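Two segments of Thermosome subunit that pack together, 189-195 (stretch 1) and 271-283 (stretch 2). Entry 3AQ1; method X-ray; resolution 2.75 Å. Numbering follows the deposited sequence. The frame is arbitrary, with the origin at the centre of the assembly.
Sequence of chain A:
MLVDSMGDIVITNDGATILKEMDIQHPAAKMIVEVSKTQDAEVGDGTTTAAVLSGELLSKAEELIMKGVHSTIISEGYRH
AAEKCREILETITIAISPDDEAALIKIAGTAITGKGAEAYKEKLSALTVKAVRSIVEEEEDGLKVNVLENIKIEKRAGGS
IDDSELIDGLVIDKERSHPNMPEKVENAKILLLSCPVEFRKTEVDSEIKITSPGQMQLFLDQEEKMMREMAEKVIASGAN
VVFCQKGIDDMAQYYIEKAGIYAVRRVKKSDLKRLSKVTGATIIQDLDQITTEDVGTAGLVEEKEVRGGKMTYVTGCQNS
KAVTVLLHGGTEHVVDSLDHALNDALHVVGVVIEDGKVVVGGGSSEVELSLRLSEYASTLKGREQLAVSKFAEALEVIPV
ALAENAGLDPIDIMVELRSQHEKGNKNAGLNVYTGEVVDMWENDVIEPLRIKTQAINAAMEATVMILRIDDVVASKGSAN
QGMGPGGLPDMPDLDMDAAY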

# COMPACT_ATOMS: atom_id res chain seq x y z
N LYS A 189 -4.96 4.97 30.85
CA LYS A 189 -3.66 4.34 30.98
C LYS A 189 -3.89 2.89 30.65
O LYS A 189 -4.61 2.19 31.35
N ILE A 190 -3.28 2.45 29.56
CA ILE A 190 -3.71 1.21 28.92
C ILE A 190 -2.74 0.07 29.11
O ILE A 190 -1.53 0.21 28.88
N LEU A 191 -3.28 -1.06 29.53
CA LEU A 191 -2.51 -2.29 29.71
C LEU A 191 -2.94 -3.32 28.66
O LEU A 191 -4.12 -3.58 28.51
N LEU A 192 -1.99 -3.88 27.92
CA LEU A 192 -2.31 -4.92 26.94
C LEU A 192 -1.85 -6.29 27.45
O LEU A 192 -0.69 -6.47 27.79
N LEU A 193 -2.78 -7.25 27.51
CA LEU A 193 -2.46 -8.61 27.93
C LEU A 193 -2.69 -9.60 26.81
O LEU A 193 -3.77 -9.65 26.24
N SER A 194 -1.68 -10.39 26.49
CA SER A 194 -1.86 -11.51 25.56
C SER A 194 -2.14 -12.77 26.38
O SER A 194 -2.60 -13.78 25.86
N CYS A 195 -1.86 -12.70 27.67
CA CYS A 195 -2.17 -13.81 28.56
C CYS A 195 -3.58 -13.69 29.12
O CYS A 195 -4.11 -12.59 29.22
N ASP A 271 -5.83 -6.48 16.70
CA ASP A 271 -6.30 -5.30 17.41
C ASP A 271 -5.33 -4.97 18.55
O ASP A 271 -5.07 -3.80 18.83
N LEU A 272 -4.81 -6.01 19.19
CA LEU A 272 -3.81 -5.85 20.23
C LEU A 272 -2.53 -5.25 19.65
O LEU A 272 -1.89 -4.40 20.28
N LYS A 273 -2.14 -5.70 18.45
CA LYS A 273 -0.97 -5.16 17.78
C LYS A 273 -1.17 -3.69 17.52
O LYS A 273 -0.29 -2.87 17.79
N ARG A 274 -2.34 -3.35 17.01
CA ARG A 274 -2.66 -1.96 16.72
C ARG A 274 -2.68 -1.10 18.01
O ARG A 274 -2.14 0.00 18.02
N LEU A 275 -3.30 -1.61 19.07
CA LEU A 275 -3.30 -0.90 20.36
C LEU A 275 -1.87 -0.60 20.80
O LEU A 275 -1.57 0.51 21.25
N SER A 276 -0.99 -1.58 20.65
CA SER A 276 0.39 -1.41 21.04
C SER A 276 1.05 -0.24 20.30
O SER A 276 1.71 0.59 20.92
N LYS A 277 0.84 -0.15 18.99
CA LYS A 277 1.50 0.89 18.21
C LYS A 277 0.94 2.29 18.46
O LYS A 277 1.71 3.23 18.66
N VAL A 278 -0.39 2.43 18.45
CA VAL A 278 -0.98 3.76 18.69
C VAL A 278 -0.90 4.25 20.14
O VAL A 278 -0.83 5.45 20.34
N THR A 279 -0.90 3.35 21.13
CA THR A 279 -0.90 3.78 22.53
C THR A 279 0.44 3.72 23.22
O THR A 279 0.61 4.36 24.26
N GLY A 280 1.38 2.94 22.69
CA GLY A 280 2.69 2.82 23.31
C GLY A 280 2.76 1.70 24.34
O GLY A 280 3.80 1.47 24.97
N ALA A 281 1.64 1.01 24.52
CA ALA A 281 1.59 -0.08 25.47
C ALA A 281 2.48 -1.22 25.02
O ALA A 281 2.68 -1.43 23.83
N THR A 282 3.01 -1.95 25.99
CA THR A 282 3.79 -3.14 25.70
C THR A 282 2.98 -4.37 26.06
O THR A 282 2.59 -4.56 27.20
N ILE A 283 2.70 -5.19 25.05
CA ILE A 283 1.92 -6.40 25.23
C ILE A 283 2.61 -7.31 26.23
O ILE A 283 3.79 -7.61 26.10

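A strand laid over a helix commonly alternates its side chains, one set turned to the helix and the next turned to the other side of the sheet, and the short contact between residues 189-195 and 271-283 of this thermosome subunit illustrates the rule. The strand, 189-193, and the end of the helix, 271-279, run at 145° to one another, with their axes 9.4 Å apart at closest approach. No direct hydrogen bond joins the two stretches, so the contact rests on apolar packing and a single bridging water.

Lys189, exposed and in the m rotamer at chi1, lies out of reach. Ile190 is the first residue to point toward the helix. With chi1 m and chi2 t, it brings its CD1 to 3.5 Å from CG2 of Thr279, methyl against methyl, while its backbone O lies 3.7 Å from CB of Ala281. The hydroxyl of the same threonine is engaged within its own stretch: in the p rotamer, Thr279 OG1 donates to Leu275 O at 2.7 Å and accepts from Ala281 N at 3.1 Å. These bonds help fasten the turn after the helix, where Gly280 takes a positive phi that would jam a CB against the carbonyl of the residue before it.

Leu191 obeys the alternation, its CA-to-CB bond directed away, and makes no contact. Leu192 then turns back toward the helix and dominates the interface, with 143 Å² of its surface covered. In its m, t conformation both methyls, CD1 and CD2, lie 3.8 Å from CB of Leu275; CD2 also lies 4.1 Å from CD1 of Leu272, and CD1 approaches CB of Ala281 at 3.2 Å, a tight contact, and CG1 of Ile283 at a looser 4.4 Å. CD1 also lies 3.4 Å from N of Ser276, but that amide is already bonded to Leu272 O at 3.0 Å, so an apolar methyl there leaves no donor wanting. Ser276 itself, chi1 t, directs OG to Ala281 O at 2.7 Å, another tie between helix and following loop.

The amide N of Leu192 meets the loop through a water. Water 1 accepts from Leu192 N at 2.7 Å and donates to Thr282 O at 2.8 Å, linking strand to loop where the two stretches form no direct hydrogen bond. Thr282 directs its CB away from the strand, and its part in the bridge is played by its carbonyl.

Leu193, again m, t, points away, yet its backbone O still meets CD2 of Leu272 at 3.5 Å. Leu272 reaches this position with chi1 at -137°, between the usual wells, and chi2 p. Beyond the strand, Ser194 points sideways in the p rotamer and sets CB 3.7 Å from CG2 of Ile283, whose own chi1 is m; the OG of Ser194 is hydrogen-bonded just outside the two stretches. Cys195 lies out of reach, and the contact ends.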

# COMPACT_ATOMS: atom_id res chain seq x y z
CB LYS A 189 -3.13 4.50 32.41
CG LYS A 189 -3.05 5.93 32.83
CD LYS A 189 -2.06 6.70 31.97
CE LYS A 189 -2.19 8.20 32.17
NZ LYS A 189 -1.01 8.89 31.60
CB ILE A 190 -3.90 1.45 27.43
CG1 ILE A 190 -5.02 2.47 27.22
CG2 ILE A 190 -4.18 0.13 26.71
CD1 ILE A 190 -4.94 3.18 25.92
CB LEU A 191 -2.72 -2.83 31.14
CG LEU A 191 -2.02 -4.12 31.57
CD1 LEU A 191 -0.54 -3.88 31.77
CD2 LEU A 191 -2.64 -4.68 32.84
CB LEU A 192 -1.68 -4.61 25.57
CG LEU A 192 -2.00 -3.19 25.10
CD1 LEU A 192 -1.27 -2.82 23.83
CD2 LEU A 192 -3.48 -3.03 24.92
CB LEU A 193 -3.32 -9.04 29.13
CG LEU A 193 -3.33 -8.16 30.39
CD1 LEU A 193 -4.14 -8.79 31.51
CD2 LEU A 193 -1.93 -7.88 30.85
CB SER A 194 -0.63 -11.71 24.68
OG SER A 194 0.48 -12.10 25.48
CB CYS A 195 -1.15 -13.89 29.70
SG CYS A 195 -1.13 -12.50 30.81
CB ASP A 271 -7.71 -5.52 17.94
CG ASP A 271 -8.78 -5.06 16.96
OD1 ASP A 271 -8.49 -4.17 16.15
OD2 ASP A 271 -9.92 -5.59 17.03
CB LEU A 272 -3.55 -7.18 20.92
CG LEU A 272 -3.44 -7.17 22.46
CD1 LEU A 272 -4.67 -6.55 23.12
CD2 LEU A 272 -3.24 -8.58 22.99
CB LYS A 273 -0.68 -5.87 16.45
CG LYS A 273 0.49 -6.84 16.50
CD LYS A 273 0.84 -7.37 15.10
CE LYS A 273 1.99 -8.39 15.15
NZ LYS A 273 2.40 -8.88 13.80
CB ARG A 274 -3.99 -1.86 15.97
CG ARG A 274 -4.01 -2.46 14.60
CD ARG A 274 -5.23 -1.92 13.82
NE ARG A 274 -5.71 -2.85 12.80
CZ ARG A 274 -5.41 -2.76 11.51
NH1 ARG A 274 -4.64 -1.77 11.07
NH2 ARG A 274 -5.88 -3.68 10.66
CB LEU A 275 -4.05 -1.68 21.44
CG LEU A 275 -5.56 -1.66 21.28
CD1 LEU A 275 -6.20 -2.86 21.96
CD2 LEU A 275 -6.15 -0.34 21.77
CB SER A 276 1.17 -2.70 20.80
OG SER A 276 2.45 -2.63 21.42
CB LYS A 277 1.49 0.57 16.71
CG LYS A 277 2.35 -0.62 16.31
CD LYS A 277 1.89 -1.20 14.97
CE LYS A 277 2.50 -2.57 14.69
NZ LYS A 277 1.74 -3.32 13.63
CB VAL A 278 -2.44 3.93 18.16
CG1 VAL A 278 -2.51 3.69 16.69
CG2 VAL A 278 -3.41 3.03 18.91
CB THR A 279 -1.84 2.96 23.42
OG1 THR A 279 -1.28 1.66 23.63
CG2 THR A 279 -3.22 2.85 22.84
CB ALA A 281 0.17 -0.57 25.65
CB THR A 282 5.12 -3.13 26.46
OG1 THR A 282 5.80 -1.89 26.21
CG2 THR A 282 6.00 -4.29 26.00
CB ILE A 283 1.76 -7.16 23.90
CG1 ILE A 283 1.33 -6.20 22.79
CG2 ILE A 283 0.81 -8.31 24.08
CD1 ILE A 283 0.61 -6.85 21.63
O HOH W 1 0.58 -3.02 28.31